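PDB 2EO0: hypothetical protein ST1444 from Sulfolobus tokodaii, which probably resolves Holliday junctions, acting as a magnesium-dependent, structure-specific endonuclease that places paired nicks in opposing strands of four-way DNA. Local coordinates for residues A[92-96]-A[97-101]; A[115-118]-A[119-123]; A[132-135]-A[136-140]. One frame throughout, in Å; residues are numbered along the deposited sequence.

Followed from the N terminus, the three contacts come in series along the chain, and none nests in or crosses another. Contact 1 closes the hairpin between strands 88-95 and 98-103, at one edge of the five-stranded mixed sheet. Contact 2 lies where strand 115-117, the last strand of the small sheet it forms with 68-70 and 108-109, turns into helix 119-123. That helix packs back on the hairpin, with Val-93 against Val-122 and Arg-100 against both Val-122 and Glu-123, so contacts 1 and 2 join the two sheets. Contact 3 closes single turns within helix 128-143 and touches neither of the others; its centre is about 21 Å from that of contact 1.

Contact 1: A[92-96]-A[97-101]; sequences GVKLP and KMLRF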
loop_
_atom_site.group_PDB
_atom_site.type_symbol
_atom_site.label_atom_id
_atom_site.label_comp_id
_atom_site.label_asym_id
_atom_site.label_seq_id
_atom_site.Cartn_x
_atom_site.Cartn_y
_atom_site.Cartn_z
ATOM N N GLY A 92 -15.280 5.733 1.498
ATOM C CA GLY A 92 -16.267 4.725 1.817
ATOM C C GLY A 92 -17.151 5.216 2.945
ATOM O O GLY A 92 -16.639 5.553 4.011
ATOM N N VAL A 93 -18.465 5.264 2.732
ATOM C CA VAL A 93 -19.370 5.737 3.789
ATOM C C VAL A 93 -20.326 4.686 4.321
ATOM O O VAL A 93 -20.979 3.977 3.558
ATOM C CB VAL A 93 -20.242 6.926 3.324
ATOM C CG1 VAL A 93 -20.913 7.577 4.547
ATOM C CG2 VAL A 93 -19.385 7.937 2.537
ATOM N N LYS A 94 -20.414 4.586 5.637
ATOM C CA LYS A 94 -21.328 3.624 6.220
ATOM C C LYS A 94 -22.572 4.340 6.751
ATOM O O LYS A 94 -22.533 4.983 7.809
ATOM C CB LYS A 94 -20.651 2.836 7.355
ATOM C CG LYS A 94 -21.568 1.776 7.987
ATOM C CD LYS A 94 -22.101 0.783 6.934
ATOM C CE LYS A 94 -23.017 -0.270 7.553
ATOM N NZ LYS A 94 -24.386 0.237 7.914
ATOM N N LEU A 95 -23.665 4.246 5.993
ATOM C CA LEU A 95 -24.911 4.853 6.407
ATOM C C LEU A 95 -25.586 3.843 7.320
ATOM O O LEU A 95 -25.146 2.693 7.426
ATOM C CB LEU A 95 -25.765 5.184 5.190
ATOM C CG LEU A 95 -25.040 6.205 4.305
ATOM C CD1 LEU A 95 -25.823 6.377 3.045
ATOM C CD2 LEU A 95 -24.859 7.541 5.022
ATOM N N PRO A 96 -26.640 4.259 8.023
ATOM C CA PRO A 96 -27.336 3.344 8.930
ATOM C C PRO A 96 -27.605 1.938 8.380
ATOM O O PRO A 96 -27.290 0.933 9.024
ATOM C CB PRO A 96 -28.628 4.098 9.242
ATOM C CG PRO A 96 -28.170 5.526 9.264
ATOM C CD PRO A 96 -27.270 5.595 8.032
ATOM N N LYS A 97 -28.188 1.873 7.188
ATOM C CA LYS A 97 -28.545 0.592 6.588
ATOM C C LYS A 97 -27.747 0.250 5.343
ATOM O O LYS A 97 -28.092 -0.691 4.626
ATOM C CB LYS A 97 -30.042 0.582 6.245
ATOM C CG LYS A 97 -30.992 0.897 7.429
ATOM C CD LYS A 97 -32.459 1.008 6.936
ATOM C CE LYS A 97 -33.466 1.369 8.042
ATOM N NZ LYS A 97 -33.861 0.207 8.886
ATOM N N MET A 98 -26.686 1.000 5.067
ATOM C CA MET A 98 -25.893 0.691 3.878
ATOM C C MET A 98 -24.456 1.237 3.887
ATOM O O MET A 98 -24.128 2.203 4.605
ATOM C CB MET A 98 -26.628 1.162 2.608
ATOM C CG MET A 98 -26.787 2.676 2.485
ATOM S SD MET A 98 -27.441 3.185 0.853
ATOM C CE MET A 98 -29.190 2.925 1.130
ATOM N N LEU A 99 -23.616 0.575 3.085
ATOM C CA LEU A 99 -22.207 0.902 2.911
ATOM C C LEU A 99 -21.952 1.275 1.457
ATOM O O LEU A 99 -22.254 0.507 0.539
ATOM C CB LEU A 99 -21.347 -0.297 3.281
ATOM C CG LEU A 99 -19.843 -0.239 2.978
ATOM C CD1 LEU A 99 -19.114 0.803 3.883
ATOM C CD2 LEU A 99 -19.287 -1.655 3.194
ATOM N N ARG A 100 -21.372 2.448 1.246
ATOM C CA ARG A 100 -21.097 2.917 -0.101
ATOM C C ARG A 100 -19.686 3.471 -0.285
ATOM O O ARG A 100 -19.032 3.877 0.676
ATOM C CB ARG A 100 -22.099 3.995 -0.475
ATOM C CG ARG A 100 -23.508 3.543 -0.371
ATOM C CD ARG A 100 -23.872 2.664 -1.516
ATOM N NE ARG A 100 -25.033 1.880 -1.135
ATOM C CZ ARG A 100 -25.922 1.396 -1.984
ATOM N NH1 ARG A 100 -25.773 1.616 -3.288
ATOM N NH2 ARG A 100 -26.973 0.725 -1.518
ATOM N N PHE A 101 -19.263 3.511 -1.543
ATOM C CA PHE A 101 -17.949 3.993 -1.937
ATOM C C PHE A 101 -18.048 4.840 -3.183
ATOM O O PHE A 101 -18.668 4.435 -4.149
ATOM C CB PHE A 101 -17.044 2.801 -2.287
ATOM C CG PHE A 101 -16.888 1.822 -1.180
ATOM C CD1 PHE A 101 -15.893 1.988 -0.232
ATOM C CD2 PHE A 101 -17.775 0.750 -1.054
ATOM C CE1 PHE A 101 -15.782 1.089 0.840
ATOM C CE2 PHE A 101 -17.678 -0.144 0.002
ATOM C CZ PHE A 101 -16.683 0.022 0.951
#
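The side chain of Lys-94 lies over the neighbouring strand of a tight antiparallel beta hairpin, its CD 3.9 Å from Leu-99 CB and 3.4 Å from Met-98 O. The hairpin turns at Pro-96 and Lys-97, and its second strand, 98-103, is an outer strand of the mixed sheet of this PDDEXK-clan nuclease. Lys-94 starts with CG trans to the backbone N (chi1 -179°), and bends at chi2 and chi4 curl the chain back so that NZ sits above the turn. There NZ donates to Leu-95 O at 2.6 Å, nearly in line with the C=O bond. With an alanine here, Leu-95 O would probably lose this side-chain donor and Leu-99 CB its aliphatic cover. Leu-99 also rests on Val-14 of helix 13-24, the helix over this face. On the other face Leu-95 and Met-98 run side by side, CB to CG 3.8 Å. Val-93 and Arg-100 form a hydrogen-bonded pair, with Arg-100 N 2.8 Å from Val-93 O and the N-H almost straight at 169°. Beyond it Gly-92, backbone-bonded to the probable magnesium ligand Glu-58, brings its CA within 3.4 Å of Phe-101 CD1.

Contact 2: A[115-118]-A[119-123]; sequences YAID and LETVE
Asp-118 caps the start of helix 119-123 by reaching forward to Thr-121, the classical N-cap arrangement, at the point where strand 115-117 of a small antiparallel sheet gives way to the helix. The Asp-118 carboxylate sits with CG between its own backbone N and carbonyl carbon (chi1 54°), which swings OD1 over the first turn. There OD1 accepts from Thr-121 N at 2.9 Å, the donor standing well above the carboxylate plane. The same N-H makes a second, weak bond to Asp-118 O at 3.0 Å, so one amide of the opening turn is shared between the side chain and the backbone of the capping residue. The hydroxyl of Thr-121 also lies close to this carboxylate, but the placement of OG1 is doubtful. A helix N terminus would be expected to favour the charged form of the aspartate.

The outer side of the contact is looser and faces solvent. Glu-120 is exposed, and its acidic chain bends at chi2 back toward Asp-118, a like-charged neighbour that would probably repel it; the exact position of its carboxylate is uncertain. The Leu-119 side chain points away from the strand.

The tight part lies on the inner side, where Ile-117 is buried. Strand 68-70 helps to enclose this apolar patch through Ile-68, which touches both Ile-117 and Val-122, and Ile-102 of strand 98-103 also meets Ile-117. Ile-117 CD1 approaches Thr-121 CG2 at 3.8 Å, the two side chains meeting nearly at right angles, while the other branch of the isoleucine, CG2, lies 3.9 Å from Val-122 CG2.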
loop_
_atom_site.group_PDB
_atom_site.type_symbol
_atom_site.label_atom_id
_atom_site.label_comp_id
_atom_site.label_asym_id
_atom_site.label_seq_id
_atom_site.Cartn_x
_atom_site.Cartn_y
_atom_site.Cartn_z
ATOM N N TYR A 115 -14.698 19.892 2.205
ATOM C CA TYR A 115 -15.145 19.149 1.053
ATOM C C TYR A 115 -16.397 18.409 1.416
ATOM O O TYR A 115 -16.570 17.982 2.561
ATOM C CB TYR A 115 -14.050 18.190 0.611
ATOM C CG TYR A 115 -12.805 18.913 0.146
ATOM C CD1 TYR A 115 -12.643 19.269 -1.178
ATOM C CD2 TYR A 115 -11.833 19.315 1.054
ATOM C CE1 TYR A 115 -11.540 20.017 -1.585
ATOM C CE2 TYR A 115 -10.757 20.046 0.666
ATOM C CZ TYR A 115 -10.603 20.404 -0.650
ATOM O OH TYR A 115 -9.511 21.169 -1.031
ATOM N N ALA A 116 -17.283 18.269 0.436
ATOM C CA ALA A 116 -18.540 17.598 0.678
ATOM C C ALA A 116 -19.139 16.978 -0.552
ATOM O O ALA A 116 -18.766 17.282 -1.688
ATOM C CB ALA A 116 -19.538 18.562 1.303
ATOM N N ILE A 117 -20.085 16.094 -0.283
ATOM C CA ILE A 117 -20.793 15.362 -1.303
ATOM C C ILE A 117 -22.185 15.162 -0.699
ATOM O O ILE A 117 -22.324 14.948 0.520
ATOM C CB ILE A 117 -20.066 13.997 -1.580
ATOM C CG1 ILE A 117 -20.787 13.217 -2.679
ATOM C CG2 ILE A 117 -19.916 13.176 -0.289
ATOM C CD1 ILE A 117 -20.433 13.699 -4.099
ATOM N N ASP A 118 -23.215 15.284 -1.531
ATOM C CA ASP A 118 -24.593 15.106 -1.073
ATOM C C ASP A 118 -24.863 13.617 -0.789
ATOM O O ASP A 118 -24.385 12.754 -1.531
ATOM C CB ASP A 118 -25.536 15.659 -2.141
ATOM C CG ASP A 118 -25.286 15.051 -3.498
ATOM O OD1 ASP A 118 -26.057 14.144 -3.877
ATOM O OD2 ASP A 118 -24.310 15.455 -4.187
ATOM N N LEU A 119 -25.612 13.305 0.271
ATOM C CA LEU A 119 -25.865 11.899 0.587
ATOM C C LEU A 119 -26.553 11.183 -0.554
ATOM O O LEU A 119 -26.520 9.961 -0.650
ATOM C CB LEU A 119 -26.666 11.716 1.893
ATOM C CG LEU A 119 -28.189 11.722 2.091
ATOM C CD1 LEU A 119 -28.866 10.795 1.116
ATOM C CD2 LEU A 119 -28.530 11.273 3.516
ATOM N N GLU A 120 -27.167 11.950 -1.434
ATOM C CA GLU A 120 -27.847 11.377 -2.579
ATOM C C GLU A 120 -26.836 10.593 -3.408
ATOM O O GLU A 120 -27.058 9.425 -3.759
ATOM C CB GLU A 120 -28.450 12.489 -3.449
ATOM C CG GLU A 120 -29.461 13.372 -2.726
ATOM C CD GLU A 120 -28.985 13.828 -1.338
ATOM O OE1 GLU A 120 -28.038 14.637 -1.246
ATOM O OE2 GLU A 120 -29.565 13.365 -0.333
ATOM N N THR A 121 -25.722 11.248 -3.707
ATOM C CA THR A 121 -24.680 10.660 -4.536
ATOM C C THR A 121 -24.093 9.391 -3.937
ATOM O O THR A 121 -23.905 8.389 -4.624
ATOM C CB THR A 121 -23.592 11.689 -4.756
ATOM O OG1 THR A 121 -24.224 12.936 -5.064
ATOM C CG2 THR A 121 -22.664 11.275 -5.905
ATOM N N VAL A 122 -23.816 9.447 -2.644
ATOM C CA VAL A 122 -23.269 8.317 -1.915
ATOM C C VAL A 122 -24.234 7.131 -1.961
ATOM O O VAL A 122 -23.829 5.984 -2.151
ATOM C CB VAL A 122 -23.003 8.741 -0.451
ATOM C CG1 VAL A 122 -22.645 7.540 0.416
ATOM C CG2 VAL A 122 -21.897 9.791 -0.431
ATOM N N GLU A 123 -25.520 7.405 -1.796
ATOM C CA GLU A 123 -26.490 6.324 -1.811
ATOM C C GLU A 123 -26.450 5.612 -3.147
ATOM O O GLU A 123 -26.609 4.397 -3.214
ATOM C CB GLU A 123 -27.896 6.856 -1.565
ATOM C CG GLU A 123 -28.047 7.638 -0.291
ATOM C CD GLU A 123 -29.486 7.954 0.004
ATOM O OE1 GLU A 123 -30.203 8.396 -0.922
ATOM O OE2 GLU A 123 -29.893 7.763 1.165
#

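Contact 3: A[132-135]-A[136-140]; sequences VRYV and ESKIS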
loop_
_atom_site.group_PDB
_atom_site.type_symbol
_atom_site.label_atom_id
_atom_site.label_comp_id
_atom_site.label_asym_id
_atom_site.label_seq_id
_atom_site.Cartn_x
_atom_site.Cartn_y
_atom_site.Cartn_z
ATOM N N VAL A 132 -14.982 -3.735 -6.065
ATOM C CA VAL A 132 -14.155 -4.851 -6.468
ATOM C C VAL A 132 -14.163 -5.053 -7.977
ATOM O O VAL A 132 -13.096 -5.148 -8.579
ATOM C CB VAL A 132 -14.598 -6.146 -5.752
ATOM C CG1 VAL A 132 -13.874 -7.346 -6.323
ATOM C CG2 VAL A 132 -14.299 -6.023 -4.275
ATOM N N ARG A 133 -15.342 -5.108 -8.594
ATOM C CA ARG A 133 -15.392 -5.286 -10.047
ATOM C C ARG A 133 -14.581 -4.189 -10.723
ATOM O O ARG A 133 -13.844 -4.437 -11.691
ATOM C CB ARG A 133 -16.831 -5.242 -10.571
ATOM C CG ARG A 133 -17.598 -6.543 -10.374
ATOM C CD ARG A 133 -19.036 -6.457 -10.900
ATOM N NE ARG A 133 -19.766 -7.713 -10.705
ATOM C CZ ARG A 133 -21.031 -7.923 -11.080
ATOM N NH1 ARG A 133 -21.733 -6.961 -11.681
ATOM N NH2 ARG A 133 -21.602 -9.100 -10.846
ATOM N N TYR A 134 -14.724 -2.976 -10.203
ATOM C CA TYR A 134 -14.015 -1.838 -10.746
ATOM C C TYR A 134 -12.514 -2.050 -10.634
ATOM O O TYR A 134 -11.762 -1.808 -11.577
ATOM C CB TYR A 134 -14.375 -0.569 -9.984
ATOM C CG TYR A 134 -13.501 0.570 -10.402
ATOM C CD1 TYR A 134 -13.739 1.244 -11.594
ATOM C CD2 TYR A 134 -12.406 0.960 -9.624
ATOM C CE1 TYR A 134 -12.926 2.279 -12.004
ATOM C CE2 TYR A 134 -11.578 1.989 -10.025
ATOM C CZ TYR A 134 -11.853 2.656 -11.218
ATOM O OH TYR A 134 -11.104 3.742 -11.599
ATOM N N VAL A 135 -12.075 -2.462 -9.455
ATOM C CA VAL A 135 -10.662 -2.709 -9.256
ATOM C C VAL A 135 -10.171 -3.779 -10.236
ATOM O O VAL A 135 -9.104 -3.637 -10.815
ATOM C CB VAL A 135 -10.352 -3.171 -7.809
ATOM C CG1 VAL A 135 -8.867 -3.457 -7.675
ATOM C CG2 VAL A 135 -10.765 -2.092 -6.810
ATOM N N GLU A 136 -10.955 -4.838 -10.416
ATOM C CA GLU A 136 -10.587 -5.905 -11.342
ATOM C C GLU A 136 -10.393 -5.420 -12.768
ATOM O O GLU A 136 -9.481 -5.888 -13.455
ATOM C CB GLU A 136 -11.641 -7.012 -11.357
ATOM C CG GLU A 136 -11.604 -7.935 -10.156
ATOM C CD GLU A 136 -10.209 -8.491 -9.913
ATOM O OE1 GLU A 136 -9.459 -8.651 -10.907
ATOM O OE2 GLU A 136 -9.876 -8.776 -8.740
ATOM N N SER A 137 -11.238 -4.491 -13.215
ATOM C CA SER A 137 -11.137 -3.979 -14.571
ATOM C C SER A 137 -9.891 -3.128 -14.742
ATOM O O SER A 137 -9.402 -2.956 -15.859
ATOM C CB SER A 137 -12.391 -3.175 -14.957
ATOM O OG SER A 137 -12.382 -1.862 -14.413
ATOM N N LYS A 138 -9.373 -2.599 -13.635
ATOM C CA LYS A 138 -8.161 -1.785 -13.678
ATOM C C LYS A 138 -6.947 -2.687 -13.746
ATOM O O LYS A 138 -5.905 -2.310 -14.283
ATOM C CB LYS A 138 -8.084 -0.851 -12.467
ATOM C CG LYS A 138 -8.967 0.390 -12.640
ATOM C CD LYS A 138 -8.544 1.529 -11.717
ATOM C CE LYS A 138 -7.078 1.959 -11.958
ATOM N NZ LYS A 138 -6.621 3.017 -11.007
ATOM N N ILE A 139 -7.089 -3.885 -13.194
ATOM C CA ILE A 139 -6.029 -4.868 -13.248
ATOM C C ILE A 139 -5.942 -5.309 -14.690
ATOM O O ILE A 139 -4.867 -5.340 -15.276
ATOM C CB ILE A 139 -6.356 -6.085 -12.400
ATOM C CG1 ILE A 139 -6.266 -5.698 -10.916
ATOM C CG2 ILE A 139 -5.435 -7.251 -12.789
ATOM C CD1 ILE A 139 -6.651 -6.790 -9.953
ATOM N N SER A 140 -7.094 -5.628 -15.271
ATOM C CA SER A 140 -7.146 -6.073 -16.659
ATOM C C SER A 140 -6.543 -5.024 -17.572
ATOM O O SER A 140 -5.818 -5.356 -18.508
ATOM C CB SER A 140 -8.590 -6.346 -17.077
ATOM O OG SER A 140 -9.135 -7.425 -16.344
#
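Alpha-helical i to i+4 bonds join 132-135 to 136-140, from 2.8 Å between Glu-136 N and Val-132 O up to 3.3 Å between Lys-138 N and Tyr-134 O. The carbonyl of Tyr-134 takes a further donor from a side chain: Ser-137 OG, set between its own backbone N and carbonyl carbon (chi1 79°), folds back onto the helix and bonds to Tyr-134 O at 2.9 Å. Lys-138 N and Ser-137 OG arrive from the same face of the carbonyl plane.

One turn after Tyr-134, Lys-138 lays its aliphatic part across the Tyr-134 ring. CG stands over one face, and CD comes 3.5 Å from Tyr-134 CE2 and 3.4 Å from Tyr-134 OH. The bend at chi3 (59°) carries the amine away from the phenol oxygen, toward Glu-88 at the start of strand 88-95, whose OE2 takes a salt bridge from Lys-138 NZ and a hydrogen bond from Tyr-134 OH. This common oxygen probably helps to hold both the ring and the chain over it. Glu-136 leaves the helix on another side for a salt bridge with Lys-50 of strand 46-50, while Val-135 and Ile-139 pack helix 128-143 onto Ile-55 and Val-53 of strand 53-61.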